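Long-range contacts in trans-2-enoyl-CoA reductase (Treponema denticola ATCC 35405, PDB 4GGO), which reduces the carbon-carbon double bond of trans-2-enoyl-CoA substrates such as crotonyl-CoA with NADH, a step of bacterial fatty acid synthesis: residues A65-T69 against C311-T316; H162-L166 against A200-M205; F273-K278 against N336-D341. Residues are numbered along the deposited sequence.

Interaction 1: residues A65-T69 against C311-T316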
ATOM      1  N   ALA A  65       5.803   0.724   4.448  1.00 17.37           N
ATOM      2  CA  ALA A  65       6.949   1.471   3.943  1.00 20.93           C
ATOM      3  C   ALA A  65       6.898   2.928   4.392  1.00 21.35           C
ATOM      4  O   ALA A  65       7.933   3.558   4.609  1.00 23.20           O
ATOM      5  CB  ALA A  65       7.018   1.378   2.424  1.00 20.83           C
ATOM      6  N   SER A  66       5.685   3.454   4.536  1.00 17.32           N
ATOM      7  CA  SER A  66       5.486   4.829   4.978  1.00 20.29           C
ATOM      8  C   SER A  66       5.885   5.006   6.439  1.00 24.33           C
ATOM      9  O   SER A  66       6.464   6.025   6.815  1.00 19.01           O
ATOM     10  CB  SER A  66       4.031   5.253   4.777  1.00 21.18           C
ATOM     11  OG  SER A  66       3.644   5.111   3.420  1.00 21.19           O
ATOM     12  N   ARG A  67       5.568   4.010   7.260  1.00 22.31           N
ATOM     13  CA  ARG A  67       5.912   4.062   8.673  1.00 19.99           C
ATOM     14  C   ARG A  67       7.415   3.889   8.851  1.00 21.91           C
ATOM     15  O   ARG A  67       8.046   4.603   9.630  1.00 24.59           O
ATOM     16  CB  ARG A  67       5.152   2.990   9.458  1.00 21.91           C
ATOM     17  CG  ARG A  67       5.026   3.299  10.942  1.00 24.79           C
ATOM     18  CD  ARG A  67       4.364   2.162  11.707  1.00 23.79           C
ATOM     19  NE  ARG A  67       4.233   2.481  13.126  1.00 33.39           N
ATOM     20  CZ  ARG A  67       3.773   1.640  14.048  1.00 25.06           C
ATOM     21  NH1 ARG A  67       3.399   0.414  13.706  1.00 24.48           N
ATOM     22  NH2 ARG A  67       3.690   2.026  15.313  1.00 26.96           N
ATOM     23  N   ILE A  68       7.986   2.943   8.110  1.00 20.00           N
ATOM     24  CA  ILE A  68       9.421   2.680   8.157  1.00 20.47           C
ATOM     25  C   ILE A  68      10.241   3.887   7.695  1.00 25.16           C
ATOM     26  O   ILE A  68      11.245   4.239   8.316  1.00 20.53           O
ATOM     27  CB  ILE A  68       9.787   1.438   7.315  1.00 20.90           C
ATOM     28  CG1 ILE A  68       9.234   0.171   7.972  1.00 17.75           C
ATOM     29  CG2 ILE A  68      11.295   1.324   7.136  1.00 20.41           C
ATOM     30  CD1 ILE A  68       9.524  -1.094   7.199  1.00 18.37           C
ATOM     31  N   THR A  69       9.807   4.522   6.609  1.00 22.12           N
ATOM     32  CA  THR A  69      10.499   5.699   6.093  1.00 22.46           C
ATOM     33  C   THR A  69      10.455   6.852   7.096  1.00 24.18           C
ATOM     34  O   THR A  69      11.459   7.525   7.330  1.00 24.46           O
ATOM     35  CB  THR A  69       9.909   6.169   4.746  1.00 23.46           C
ATOM     36  OG1 THR A  69       9.996   5.109   3.785  1.00 18.66           O
ATOM     37  CG2 THR A  69      10.672   7.381   4.220  1.00 23.68           C
ATOM     38  N   CYS A 311       7.897  -1.171  -2.824  1.00 15.01           N
ATOM     39  CA  CYS A 311       7.219  -0.286  -1.881  1.00 16.57           C
ATOM     40  C   CYS A 311       8.170   0.689  -1.194  1.00 17.43           C
ATOM     41  O   CYS A 311       7.916   1.892  -1.164  1.00 16.62           O
ATOM     42  CB  CYS A 311       6.462  -1.099  -0.832  1.00 16.96           C
ATOM     43  SG  CYS A 311       5.132  -2.094  -1.526  1.00 23.81           S
ATOM     44  N   ILE A 312       9.266   0.169  -0.650  1.00 16.77           N
ATOM     45  CA  ILE A 312      10.180   0.999   0.130  1.00 20.68           C
ATOM     46  C   ILE A 312      10.938   1.999  -0.749  1.00 18.59           C
ATOM     47  O   ILE A 312      11.269   3.097  -0.303  1.00 19.84           O
ATOM     48  CB  ILE A 312      11.154   0.147   0.991  1.00 24.88           C
ATOM     49  CG1 ILE A 312      11.796   1.002   2.088  1.00 19.89           C
ATOM     50  CG2 ILE A 312      12.204  -0.540   0.125  1.00 18.59           C
ATOM     51  CD1 ILE A 312      10.805   1.548   3.096  1.00 18.46           C
ATOM     52  N   GLU A 313      11.193   1.631  -2.003  1.00 14.26           N
ATOM     53  CA  GLU A 313      11.835   2.550  -2.939  1.00 22.12           C
ATOM     54  C   GLU A 313      10.870   3.675  -3.301  1.00 20.30           C
ATOM     55  O   GLU A 313      11.247   4.846  -3.330  1.00 18.40           O
ATOM     56  CB  GLU A 313      12.297   1.822  -4.205  1.00 19.54           C
ATOM     57  CG  GLU A 313      13.488   0.894  -4.005  1.00 18.16           C
ATOM     58  CD  GLU A 313      13.098  -0.461  -3.439  1.00 28.61           C
ATOM     59  OE1 GLU A 313      11.887  -0.771  -3.404  1.00 23.99           O
ATOM     60  OE2 GLU A 313      14.004  -1.216  -3.033  1.00 31.44           O
ATOM     61  N   GLN A 314       9.623   3.300  -3.568  1.00 19.27           N
ATOM     62  CA  GLN A 314       8.562   4.250  -3.887  1.00 19.89           C
ATOM     63  C   GLN A 314       8.364   5.294  -2.794  1.00 18.84           C
ATOM     64  O   GLN A 314       8.347   6.493  -3.064  1.00 19.68           O
ATOM     65  CB  GLN A 314       7.244   3.504  -4.100  1.00 18.73           C
ATOM     66  CG  GLN A 314       7.004   3.038  -5.515  1.00 18.62           C
ATOM     67  CD  GLN A 314       6.204   4.037  -6.321  1.00 20.55           C
ATOM     68  OE1 GLN A 314       5.007   4.215  -6.093  1.00 18.31           O
ATOM     69  NE2 GLN A 314       6.859   4.696  -7.271  1.00 16.68           N
ATOM     70  N   ILE A 315       8.211   4.829  -1.559  1.00 16.47           N
ATOM     71  CA  ILE A 315       7.857   5.710  -0.453  1.00 18.98           C
ATOM     72  C   ILE A 315       9.017   6.592   0.013  1.00 16.46           C
ATOM     73  O   ILE A 315       8.818   7.761   0.342  1.00 17.24           O
ATOM     74  CB  ILE A 315       7.264   4.921   0.728  1.00 19.17           C
ATOM     75  CG1 ILE A 315       6.056   4.110   0.255  1.00 19.85           C
ATOM     76  CG2 ILE A 315       6.869   5.858   1.851  1.00 20.18           C
ATOM     77  CD1 ILE A 315       5.033   4.925  -0.509  1.00 17.83           C
ATOM     78  N   THR A 316      10.226   6.041   0.034  1.00 18.50           N
ATOM     79  CA  THR A 316      11.397   6.853   0.345  1.00 15.39           C
ATOM     80  C   THR A 316      11.544   7.980  -0.674  1.00 20.21           C
ATOM     81  O   THR A 316      11.874   9.108  -0.313  1.00 19.93           O
ATOM     82  CB  THR A 316      12.695   6.024   0.398  1.00 22.74           C
ATOM     83  OG1 THR A 316      12.797   5.206  -0.775  1.00 23.79           O
ATOM     84  CG2 THR A 316      12.716   5.144   1.636  1.00 20.09           C
TER
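A small residue lets helix backbones come near each other locally: Ala65 CA lies 5.0 Å from Ile312 CA. The Ala65 CB is 3.6 Å from Ile315 CG1, 3.8 Å from Ile312 CD1 and 3.7 Å from the carbonyl Cys311 O, so the methyl sits among residues one turn apart on helix 311-323. Ser66 follows with its CA 3.6 Å from Ile315 CG2, while its hydroxyl is hydrogen-bonded to Tyr62 O and Tyr232 OH. Ile68 contributes a looser apolar touch, CG2 to Ile312 CD1 at 4.1 Å. Thr69, in the m rotamer, donates a hydrogen bond from OG1 to Ala65 O at 2.7 Å; with its hydrogen so engaged, OG1 meets carbon across the gap, 3.5 Å from Thr316 CG2. The segment axes approach to 8.9 Å and cross at -58°. Helix 61-74 belongs to the NAD-binding Rossmann region, whose cofactor residue Tyr62 touches Ile315; Thr35 of helix 21-38 packs against Ile68 and Ile312, and Phe103 of helix 95-110 touches Ile68.

Interaction 2: residues H162-L166 against A200-M205; sequences HKSVL and ATVKVM
Near the protein surface, the strand end of a small antiparallel hairpin and the loop that follows it pack on the C-terminal part of helix 195-205, within the catalytic region of the enzyme. His162 and Lys163 are extended (phi/psi -117/142 and -117/128), and the chain stays extended through Ser164 (-86/152) and Val165 (-127/159) as it leaves the strand. Opposite, Ala200 to Lys203 are regular helix, and the conformation relaxes to -105/-2 at Met205. In register, Ser164 CA lies 4.0 Å from Thr201 CA, and His162 CA 5.4 Å from Ala200 CA.

His162, chi1 m and chi2 -76°, turns one ring face to Lys203, whose CG stands 4.0 Å from the ring centroid and 8° off the normal, a CH-pi contact. Beyond it, the lysine ammonium forms salt bridges with Glu208 and Asp155. Val204 CG2 comes within 3.4 Å of His162 O, and Ala200 CB within 3.3 Å of Lys163 O. The one direct hydrogen bond between the segments runs from Val165 N to Thr201 OG1, 3.0 Å and nearly linear at 174°; Thr201, chi1 m, also hydrogen-bonds through OG1 to Glu197 O, so its hydroxyl links the helix to the departing chain. Ser164 CB is 4.0 Å from Val204 CB and 4.1 Å from Met205 SD.

Strand 161-163 pairs with strand 152-154, where Arg153 hydrogen-bonds to the His162 backbone and to Lys203 O. Helix 248-266 lies alongside, touching Thr201, Met205 and Leu166, whose side chain comes about 6 Å from that of Tyr244, the inferred proton donor.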
ATOM      1  N   HIS A 162     -20.317  -3.199   3.850  1.00 41.48           N
ATOM      2  CA  HIS A 162     -20.283  -2.989   2.408  1.00 38.28           C
ATOM      3  C   HIS A 162     -19.144  -3.777   1.773  1.00 33.80           C
ATOM      4  O   HIS A 162     -18.060  -3.881   2.344  1.00 34.85           O
ATOM      5  CB  HIS A 162     -20.132  -1.501   2.090  1.00 38.32           C
ATOM      6  CG  HIS A 162     -21.264  -0.659   2.590  1.00 40.08           C
ATOM      7  ND1 HIS A 162     -22.491  -0.619   1.967  1.00 40.90           N
ATOM      8  CD2 HIS A 162     -21.353   0.175   3.653  1.00 43.42           C
ATOM      9  CE1 HIS A 162     -23.289   0.204   2.623  1.00 42.88           C
ATOM     10  NE2 HIS A 162     -22.623   0.700   3.651  1.00 46.84           N
ATOM     11  N   LYS A 163     -19.398  -4.331   0.592  1.00 39.46           N
ATOM     12  CA  LYS A 163     -18.397  -5.113  -0.125  1.00 32.92           C
ATOM     13  C   LYS A 163     -18.028  -4.459  -1.453  1.00 33.69           C
ATOM     14  O   LYS A 163     -18.902  -4.124  -2.253  1.00 35.94           O
ATOM     15  CB  LYS A 163     -18.902  -6.540  -0.358  1.00 37.35           C
ATOM     16  CG  LYS A 163     -18.748  -7.451   0.848  1.00 47.56           C
ATOM     17  CD  LYS A 163     -19.479  -8.770   0.661  1.00 52.87           C
ATOM     18  CE  LYS A 163     -20.817  -8.763   1.387  1.00 43.71           C
ATOM     19  NZ  LYS A 163     -21.523 -10.069   1.268  1.00 46.21           N
ATOM     20  N   SER A 164     -16.732  -4.276  -1.682  1.00 33.22           N
ATOM     21  CA  SER A 164     -16.259  -3.668  -2.921  1.00 31.84           C
ATOM     22  C   SER A 164     -16.092  -4.709  -4.021  1.00 34.77           C
ATOM     23  O   SER A 164     -15.846  -5.884  -3.745  1.00 36.72           O
ATOM     24  CB  SER A 164     -14.933  -2.937  -2.691  1.00 36.59           C
ATOM     25  OG  SER A 164     -13.900  -3.846  -2.355  1.00 38.25           O
ATOM     26  N   VAL A 165     -16.240  -4.272  -5.267  1.00 36.04           N
ATOM     27  CA  VAL A 165     -15.996  -5.131  -6.418  1.00 36.09           C
ATOM     28  C   VAL A 165     -15.011  -4.460  -7.373  1.00 32.00           C
ATOM     29  O   VAL A 165     -14.838  -3.241  -7.346  1.00 36.76           O
ATOM     30  CB  VAL A 165     -17.296  -5.459  -7.182  1.00 38.11           C
ATOM     31  CG1 VAL A 165     -18.329  -6.068  -6.241  1.00 42.74           C
ATOM     32  CG2 VAL A 165     -17.848  -4.211  -7.855  1.00 35.23           C
ATOM     33  N   LEU A 166     -14.362  -5.263  -8.209  1.00 32.69           N
ATOM     34  CA  LEU A 166     -13.423  -4.748  -9.197  1.00 36.51           C
ATOM     35  C   LEU A 166     -13.946  -5.057 -10.592  1.00 34.15           C
ATOM     36  O   LEU A 166     -13.521  -6.026 -11.221  1.00 36.86           O
ATOM     37  CB  LEU A 166     -12.049  -5.389  -9.010  1.00 36.57           C
ATOM     38  CG  LEU A 166     -11.478  -5.403  -7.592  1.00 39.80           C
ATOM     39  CD1 LEU A 166     -10.110  -6.066  -7.576  1.00 43.96           C
ATOM     40  CD2 LEU A 166     -11.402  -3.996  -7.022  1.00 43.28           C
ATOM     41  N   ALA A 200     -21.349   0.550  -3.259  1.00 31.97           N
ATOM     42  CA  ALA A 200     -20.635  -0.176  -2.215  1.00 34.26           C
ATOM     43  C   ALA A 200     -19.124  -0.020  -2.356  1.00 31.56           C
ATOM     44  O   ALA A 200     -18.413   0.133  -1.363  1.00 37.01           O
ATOM     45  CB  ALA A 200     -21.022  -1.648  -2.232  1.00 32.06           C
ATOM     46  N   THR A 201     -18.639  -0.058  -3.593  1.00 34.69           N
ATOM     47  CA  THR A 201     -17.211   0.088  -3.860  1.00 34.51           C
ATOM     48  C   THR A 201     -16.714   1.467  -3.435  1.00 27.75           C
ATOM     49  O   THR A 201     -15.645   1.593  -2.837  1.00 31.41           O
ATOM     50  CB  THR A 201     -16.889  -0.153  -5.348  1.00 33.97           C
ATOM     51  OG1 THR A 201     -17.290  -1.480  -5.712  1.00 32.87           O
ATOM     52  CG2 THR A 201     -15.398   0.007  -5.611  1.00 35.72           C
ATOM     53  N   VAL A 202     -17.500   2.496  -3.737  1.00 25.63           N
ATOM     54  CA  VAL A 202     -17.179   3.857  -3.318  1.00 28.77           C
ATOM     55  C   VAL A 202     -17.214   3.970  -1.796  1.00 29.91           C
ATOM     56  O   VAL A 202     -16.383   4.651  -1.192  1.00 29.13           O
ATOM     57  CB  VAL A 202     -18.150   4.884  -3.941  1.00 32.54           C
ATOM     58  CG1 VAL A 202     -17.878   6.281  -3.402  1.00 26.21           C
ATOM     59  CG2 VAL A 202     -18.041   4.867  -5.458  1.00 29.93           C
ATOM     60  N   LYS A 203     -18.177   3.290  -1.181  1.00 30.08           N
ATOM     61  CA  LYS A 203     -18.302   3.264   0.273  1.00 32.54           C
ATOM     62  C   LYS A 203     -17.050   2.695   0.927  1.00 29.73           C
ATOM     63  O   LYS A 203     -16.629   3.153   1.988  1.00 32.09           O
ATOM     64  CB  LYS A 203     -19.520   2.435   0.688  1.00 36.67           C
ATOM     65  CG  LYS A 203     -20.747   3.255   1.045  1.00 36.29           C
ATOM     66  CD  LYS A 203     -20.515   4.056   2.316  1.00 41.78           C
ATOM     67  CE  LYS A 203     -21.748   4.854   2.703  1.00 50.25           C
ATOM     68  NZ  LYS A 203     -21.518   5.671   3.927  1.00 37.54           N
ATOM     69  N   VAL A 204     -16.455   1.698   0.281  1.00 29.96           N
ATOM     70  CA  VAL A 204     -15.304   1.001   0.841  1.00 31.11           C
ATOM     71  C   VAL A 204     -13.971   1.626   0.422  1.00 32.28           C
ATOM     72  O   VAL A 204     -13.066   1.782   1.243  1.00 29.80           O
ATOM     73  CB  VAL A 204     -15.318  -0.494   0.451  1.00 30.30           C
ATOM     74  CG1 VAL A 204     -14.093  -1.203   0.999  1.00 28.48           C
ATOM     75  CG2 VAL A 204     -16.588  -1.160   0.956  1.00 31.23           C
ATOM     76  N   MET A 205     -13.858   1.996  -0.850  1.00 28.49           N
ATOM     77  CA  MET A 205     -12.582   2.453  -1.395  1.00 31.99           C
ATOM     78  C   MET A 205     -12.495   3.964  -1.623  1.00 32.52           C
ATOM     79  O   MET A 205     -11.453   4.474  -2.035  1.00 33.40           O
ATOM     80  CB  MET A 205     -12.262   1.705  -2.691  1.00 32.18           C
ATOM     81  CG  MET A 205     -12.217   0.194  -2.532  1.00 33.19           C
ATOM     82  SD  MET A 205     -11.865  -0.653  -4.083  1.00 45.15           S
ATOM     83  CE  MET A 205     -10.260   0.035  -4.488  1.00 54.33           C
TER

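Interaction 3: residues F273-K278 against N336-D341; sequences FVSVNK and NRIRID
Val276 and Ile338 lose the most surface where strand 338-339, outermost in the seven-stranded Rossmann-type sheet, closes its edge beside strand 270-276. Both segments are extended across the pairing (phi/psi -87/113 at Val276, -75/132 at Ile338) and run parallel, their end-to-end directions 16° apart, with parallel bridges Ser275-Ile338 and Val276-Arg339 (CA-CA 4.5 and 5.0 Å). Ile338 N hydrogen-bonds to Val274 O (3.0 Å), Ile338 O accepts from Val276 N (2.8 Å), and Ile340 N donates to Val276 O (3.0 Å), setting the register. Ile338 (chi1 m, chi2 t) shares a face with Ser275 and sets CD1 3.9 Å from Phe273 CB. On the other face Val276 (chi1 t) places CG2 3.6 Å from Arg339 CD and CG1 3.3 Å from Asp341 OD2. Waters join Val274 N to Asn336 O and Asn277 O to Asp341 OD2. Arg339 salt-bridges Asp341 (NE-OD1 2.9 Å, NH2-OD2 3.1 Å) and, beyond the contact, Asp333, so charges are paired where its aliphatic part packs on Val276.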
ATOM      1  N   PHE A 273      -3.597  15.497  -0.114  1.00 26.98           N
ATOM      2  CA  PHE A 273      -3.310  15.064  -1.476  1.00 28.00           C
ATOM      3  C   PHE A 273      -3.711  13.615  -1.690  1.00 24.76           C
ATOM      4  O   PHE A 273      -3.659  12.803  -0.769  1.00 27.63           O
ATOM      5  CB  PHE A 273      -1.814  15.181  -1.783  1.00 25.68           C
ATOM      6  CG  PHE A 273      -1.239  16.545  -1.549  1.00 29.05           C
ATOM      7  CD1 PHE A 273      -1.267  17.504  -2.548  1.00 31.51           C
ATOM      8  CD2 PHE A 273      -0.640  16.859  -0.341  1.00 27.90           C
ATOM      9  CE1 PHE A 273      -0.727  18.759  -2.339  1.00 28.94           C
ATOM     10  CE2 PHE A 273      -0.098  18.112  -0.124  1.00 29.00           C
ATOM     11  CZ  PHE A 273      -0.141  19.062  -1.125  1.00 31.93           C
ATOM     12  N   VAL A 274      -4.106  13.295  -2.915  1.00 24.65           N
ATOM     13  CA  VAL A 274      -4.128  11.909  -3.345  1.00 23.24           C
ATOM     14  C   VAL A 274      -2.762  11.626  -3.947  1.00 22.14           C
ATOM     15  O   VAL A 274      -2.296  12.367  -4.813  1.00 25.80           O
ATOM     16  CB  VAL A 274      -5.217  11.638  -4.397  1.00 29.97           C
ATOM     17  CG1 VAL A 274      -5.036  10.251  -5.000  1.00 29.88           C
ATOM     18  CG2 VAL A 274      -6.601  11.777  -3.780  1.00 30.17           C
ATOM     19  N   SER A 275      -2.105  10.578  -3.468  1.00 25.63           N
ATOM     20  CA  SER A 275      -0.815  10.187  -4.017  1.00 24.33           C
ATOM     21  C   SER A 275      -0.990   8.970  -4.911  1.00 24.30           C
ATOM     22  O   SER A 275      -1.340   7.886  -4.440  1.00 20.88           O
ATOM     23  CB  SER A 275       0.183   9.881  -2.899  1.00 23.45           C
ATOM     24  OG  SER A 275       1.453   9.546  -3.434  1.00 24.07           O
ATOM     25  N   VAL A 276      -0.764   9.157  -6.207  1.00 20.78           N
ATOM     26  CA  VAL A 276      -0.876   8.062  -7.157  1.00 20.32           C
ATOM     27  C   VAL A 276       0.451   7.319  -7.225  1.00 22.05           C
ATOM     28  O   VAL A 276       1.457   7.866  -7.678  1.00 18.39           O
ATOM     29  CB  VAL A 276      -1.264   8.558  -8.561  1.00 22.17           C
ATOM     30  CG1 VAL A 276      -1.640   7.380  -9.449  1.00 20.98           C
ATOM     31  CG2 VAL A 276      -2.418   9.543  -8.470  1.00 21.96           C
ATOM     32  N   ASN A 277       0.446   6.074  -6.761  1.00 18.21           N
ATOM     33  CA  ASN A 277       1.658   5.269  -6.718  1.00 20.57           C
ATOM     34  C   ASN A 277       1.752   4.310  -7.901  1.00 24.21           C
ATOM     35  O   ASN A 277       0.824   4.210  -8.704  1.00 23.67           O
ATOM     36  CB  ASN A 277       1.734   4.497  -5.401  1.00 18.32           C
ATOM     37  CG  ASN A 277       1.782   5.413  -4.188  1.00 26.88           C
ATOM     38  OD1 ASN A 277       1.649   6.632  -4.308  1.00 21.04           O
ATOM     39  ND2 ASN A 277       1.968   4.824  -3.012  1.00 19.22           N
ATOM     40  N   LYS A 278       2.876   3.607  -8.003  1.00 19.89           N
ATOM     41  CA  LYS A 278       3.086   2.672  -9.103  1.00 23.48           C
ATOM     42  C   LYS A 278       2.328   1.369  -8.875  1.00 27.06           C
ATOM     43  O   LYS A 278       1.843   1.103  -7.774  1.00 21.94           O
ATOM     44  CB  LYS A 278       4.576   2.380  -9.296  1.00 20.55           C
ATOM     45  CG  LYS A 278       5.162   1.406  -8.284  1.00 22.22           C
ATOM     46  CD  LYS A 278       6.642   1.160  -8.542  1.00 26.41           C
ATOM     47  CE  LYS A 278       6.872   0.409  -9.846  1.00 22.67           C
ATOM     48  NZ  LYS A 278       6.398  -1.001  -9.766  1.00 27.40           N
ATOM     49  N   ASN A 336      -3.790  18.485  -9.045  1.00 32.30           N
ATOM     50  CA  ASN A 336      -3.330  18.591  -7.658  1.00 37.58           C
ATOM     51  C   ASN A 336      -3.075  17.248  -6.972  1.00 30.95           C
ATOM     52  O   ASN A 336      -3.194  17.134  -5.752  1.00 31.58           O
ATOM     53  CB  ASN A 336      -4.290  19.445  -6.823  1.00 36.47           C
ATOM     54  CG  ASN A 336      -4.399  20.867  -7.333  1.00 47.09           C
ATOM     55  OD1 ASN A 336      -3.499  21.683  -7.132  1.00 47.14           O
ATOM     56  ND2 ASN A 336      -5.509  21.175  -7.996  1.00 48.53           N
ATOM     57  N   ARG A 337      -2.718  16.239  -7.758  1.00 30.31           N
ATOM     58  CA  ARG A 337      -2.376  14.930  -7.219  1.00 24.32           C
ATOM     59  C   ARG A 337      -0.866  14.738  -7.227  1.00 29.29           C
ATOM     60  O   ARG A 337      -0.188  15.137  -8.175  1.00 26.81           O
ATOM     61  CB  ARG A 337      -3.030  13.820  -8.046  1.00 29.21           C
ATOM     62  CG  ARG A 337      -4.547  13.890  -8.110  1.00 31.56           C
ATOM     63  CD  ARG A 337      -5.109  12.867  -9.090  1.00 30.72           C
ATOM     64  NE  ARG A 337      -4.568  13.046 -10.434  1.00 34.20           N
ATOM     65  CZ  ARG A 337      -5.185  12.662 -11.548  1.00 38.58           C
ATOM     66  NH1 ARG A 337      -6.376  12.081 -11.480  1.00 30.50           N
ATOM     67  NH2 ARG A 337      -4.616  12.867 -12.729  1.00 26.84           N
ATOM     68  N   ILE A 338      -0.339  14.132  -6.169  1.00 24.45           N
ATOM     69  CA  ILE A 338       1.063  13.737  -6.149  1.00 23.12           C
ATOM     70  C   ILE A 338       1.227  12.500  -7.027  1.00 24.45           C
ATOM     71  O   ILE A 338       0.459  11.547  -6.911  1.00 21.82           O
ATOM     72  CB  ILE A 338       1.547  13.430  -4.720  1.00 27.71           C
ATOM     73  CG1 ILE A 338       1.482  14.689  -3.853  1.00 23.77           C
ATOM     74  CG2 ILE A 338       2.965  12.876  -4.742  1.00 22.65           C
ATOM     75  CD1 ILE A 338       1.920  14.471  -2.421  1.00 27.98           C
ATOM     76  N   ARG A 339       2.221  12.525  -7.912  1.00 21.18           N
ATOM     77  CA  ARG A 339       2.439  11.426  -8.845  1.00 22.42           C
ATOM     78  C   ARG A 339       3.814  10.793  -8.673  1.00 20.04           C
ATOM     79  O   ARG A 339       4.826  11.389  -9.035  1.00 22.18           O
ATOM     80  CB  ARG A 339       2.285  11.913 -10.290  1.00 23.31           C
ATOM     81  CG  ARG A 339       0.958  12.589 -10.592  1.00 25.62           C
ATOM     82  CD  ARG A 339      -0.201  11.612 -10.475  1.00 23.25           C
ATOM     83  NE  ARG A 339      -0.138  10.558 -11.484  1.00 26.73           N
ATOM     84  CZ  ARG A 339      -0.706  10.639 -12.683  1.00 25.34           C
ATOM     85  NH1 ARG A 339      -1.380  11.728 -13.028  1.00 21.74           N
ATOM     86  NH2 ARG A 339      -0.602   9.630 -13.539  1.00 25.31           N
ATOM     87  N   ILE A 340       3.853   9.584  -8.123  1.00 20.03           N
ATOM     88  CA  ILE A 340       5.092   8.814  -8.098  1.00 18.55           C
ATOM     89  C   ILE A 340       4.960   7.569  -8.968  1.00 22.04           C
ATOM     90  O   ILE A 340       5.771   6.646  -8.886  1.00 21.03           O
ATOM     91  CB  ILE A 340       5.545   8.446  -6.669  1.00 18.75           C
ATOM     92  CG1 ILE A 340       4.486   7.601  -5.961  1.00 19.99           C
ATOM     93  CG2 ILE A 340       5.863   9.705  -5.871  1.00 18.45           C
ATOM     94  CD1 ILE A 340       4.912   7.131  -4.584  1.00 18.46           C
ATOM     95  N   ASP A 341       3.924   7.561  -9.801  1.00 20.09           N
ATOM     96  CA  ASP A 341       3.795   6.569 -10.860  1.00 22.63           C
ATOM     97  C   ASP A 341       4.348   7.170 -12.148  1.00 20.24           C
ATOM     98  O   ASP A 341       4.099   6.665 -13.245  1.00 20.06           O
ATOM     99  CB  ASP A 341       2.332   6.166 -11.048  1.00 23.07           C
ATOM    100  CG  ASP A 341       1.444   7.337 -11.429  1.00 24.52           C
ATOM    101  OD1 ASP A 341       1.817   8.494 -11.142  1.00 25.69           O
ATOM    102  OD2 ASP A 341       0.367   7.100 -12.013  1.00 25.43           O
TER
HETATM  103  O   HOH W   1      -5.184  15.389  -4.577  1.00 26.45           O
HETATM  104  O   HOH W   2      -0.662   4.852 -11.515  1.00 24.30           O

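Along the chain, interactions 1 and 3 interlock, since their segments alternate, while interaction 2 is nested inside the loop closed by interaction 1 and ends before interaction 3 opens. Interactions 1 and 3 have centres about 14 Å apart and touch through Gln314, which hydrogen-bonds to Lys278 N and Ile340 O; helix 311-323 thus faces helix 61-74 and also meets the edge of the seven-stranded parallel sheet. Interaction 2 lies farther out, its centre about 26 Å from that of interaction 1 and 21 Å from that of interaction 3. Helix 248-266 borders both interactions 2 and 3. Interactions 1 and 3 therefore join distant sequence regions near NAD-binding residues such as Tyr62, whereas interaction 2 lies outside the parallel sheet, near the inferred proton donor Tyr244.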